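Local atomic coordinates of RagB/SusD domain protein (Flavobacterium johnsoniae, PDB entry 5J90), a protein that binds chitin as a SusD homolog, probably an outer-membrane lipoprotein, encoded in a locus that enables conversion of recalcitrant chitin. Residues N401-A406 and N413-Q418. Residues are numbered along the deposited sequence; the frame is centred on the assembly and turned at random.
Sequences NNVTVA and NEVKLQ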
# COMPACT_ATOMS: atom_id res chain seq x y z
N ASN A 401 10.01 -23.86 -0.71
CA ASN A 401 8.85 -23.94 -1.60
C ASN A 401 8.29 -25.36 -1.55
O ASN A 401 8.57 -26.20 -2.42
CB ASN A 401 9.19 -23.52 -3.04
CG ASN A 401 7.96 -23.09 -3.82
OD1 ASN A 401 7.18 -22.25 -3.36
ND2 ASN A 401 7.76 -23.66 -4.99
N ASN A 402 7.51 -25.62 -0.51
CA ASN A 402 7.14 -26.99 -0.17
C ASN A 402 5.75 -27.32 -0.68
O ASN A 402 4.77 -27.32 0.06
CB ASN A 402 7.29 -27.20 1.33
CG ASN A 402 8.70 -26.90 1.81
OD1 ASN A 402 9.68 -27.23 1.13
ND2 ASN A 402 8.82 -26.25 2.96
N VAL A 403 5.70 -27.56 -1.98
CA VAL A 403 4.46 -27.84 -2.69
C VAL A 403 4.79 -28.80 -3.83
O VAL A 403 5.87 -28.72 -4.43
CB VAL A 403 3.83 -26.52 -3.23
CG1 VAL A 403 4.74 -25.86 -4.26
CG2 VAL A 403 2.46 -26.77 -3.80
N THR A 404 3.87 -29.71 -4.13
CA THR A 404 4.07 -30.64 -5.23
C THR A 404 3.52 -30.04 -6.53
O THR A 404 2.84 -29.01 -6.52
CB THR A 404 3.35 -31.97 -4.98
OG1 THR A 404 1.94 -31.72 -4.88
CG2 THR A 404 3.84 -32.61 -3.70
N VAL A 405 3.78 -30.72 -7.64
CA VAL A 405 3.26 -30.27 -8.92
C VAL A 405 1.77 -30.57 -9.08
O VAL A 405 1.01 -29.73 -9.54
CB VAL A 405 4.04 -30.89 -10.10
CG1 VAL A 405 3.41 -30.45 -11.42
CG2 VAL A 405 5.50 -30.48 -10.06
N ALA A 406 1.36 -31.78 -8.70
CA ALA A 406 0.01 -32.26 -8.99
C ALA A 406 -1.09 -31.36 -8.46
O ALA A 406 -1.05 -30.92 -7.31
CB ALA A 406 -0.18 -33.69 -8.45
N ASN A 413 -7.04 -21.99 -1.86
CA ASN A 413 -6.72 -21.06 -2.94
C ASN A 413 -5.26 -20.62 -2.91
O ASN A 413 -4.64 -20.46 -3.96
CB ASN A 413 -7.64 -19.84 -2.91
CG ASN A 413 -9.05 -20.17 -3.39
OD1 ASN A 413 -9.25 -21.13 -4.13
ND2 ASN A 413 -10.02 -19.38 -2.96
N GLU A 414 -4.70 -20.43 -1.71
CA GLU A 414 -3.29 -20.08 -1.59
C GLU A 414 -2.37 -21.17 -2.13
O GLU A 414 -1.39 -20.87 -2.82
CB GLU A 414 -2.90 -19.72 -0.16
CG GLU A 414 -3.44 -18.36 0.30
CD GLU A 414 -2.77 -17.15 -0.37
OE1 GLU A 414 -1.79 -17.30 -1.13
OE2 GLU A 414 -3.25 -16.03 -0.11
N VAL A 415 -2.66 -22.44 -1.82
CA VAL A 415 -1.83 -23.53 -2.32
C VAL A 415 -1.98 -23.67 -3.83
O VAL A 415 -0.99 -23.88 -4.54
CB VAL A 415 -2.10 -24.85 -1.57
CG1 VAL A 415 -1.53 -26.04 -2.35
CG2 VAL A 415 -1.50 -24.79 -0.17
N LYS A 416 -3.21 -23.53 -4.34
CA LYS A 416 -3.44 -23.55 -5.78
C LYS A 416 -2.63 -22.45 -6.47
O LYS A 416 -1.98 -22.70 -7.49
CB LYS A 416 -4.93 -23.41 -6.08
CG LYS A 416 -5.75 -24.66 -5.72
CD LYS A 416 -7.25 -24.42 -5.84
CE LYS A 416 -8.01 -25.73 -5.64
NZ LYS A 416 -9.48 -25.54 -5.76
N LEU A 417 -2.66 -21.24 -5.90
CA LEU A 417 -1.91 -20.14 -6.47
C LEU A 417 -0.41 -20.41 -6.39
O LEU A 417 0.32 -20.13 -7.34
CB LEU A 417 -2.26 -18.81 -5.78
CG LEU A 417 -1.57 -17.58 -6.38
CD1 LEU A 417 -1.95 -17.38 -7.82
CD2 LEU A 417 -1.91 -16.32 -5.55
N GLN A 418 0.06 -20.96 -5.27
CA GLN A 418 1.47 -21.30 -5.14
C GLN A 418 1.92 -22.27 -6.24
O GLN A 418 3.01 -22.13 -6.79
CB GLN A 418 1.77 -21.86 -3.74
CG GLN A 418 3.25 -22.15 -3.50
CD GLN A 418 3.52 -22.66 -2.09
OE1 GLN A 418 2.59 -22.94 -1.33
NE2 GLN A 418 4.80 -22.80 -1.75
O HOH W 1 5.59 -23.93 0.91
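Val403 sets CB and CG1 over one face of the Gln418 carboxamide, while Asn401 and a water meet the same group at its amino edge. The evidence for the face contact is positional: Val403 CB sits almost straight over Gln418 CD at 4.0 Å, with Val403 CG1 4.0 Å from Gln418 NE2, and the two side chains run past each other in opposite directions. At the edge, Gln418 NE2 donates to Asn401 OD1 over 2.9 Å, nearly straight at 167°, with the acceptor in the plane of the glutamine amide. Seen from the asparagine, the donor stands above the carbonyl plane, and the two tip-to-tip amides are turned 58° against each other. Gln418 NE2 also donates to the water, 3.0 Å away and likewise in its amide plane; that water accepts from Asn402 N at 2.9 Å, so both amino hydrogens are used. Reach comes from the glutamine chain, with CG anti to the backbone N (chi1 -176°) and extended beyond. Asn401 is gripped further, OD1 accepting from Lys446 N and ND2 donating to Thr422 OG1. Farther toward the start of the helix the touch is looser and apolar, Val403 CG2 to Val415 CG1 at 4.3 Å. An alanine at Gln418 would probably leave the bridging water without its glutamine donor, strip Asn401 OD1 of the glutamine N-H, leaving it the bond from Lys446 N, and open a gap beside Val403. Lys419 NZ adds bonds to the carbonyls of Thr404 and Ala406. The arrangement is that of a loop folded back, through side-chain and water bonds, onto the first turns of the helix that follows it, 413-428, within the largely helical SusD-like fold.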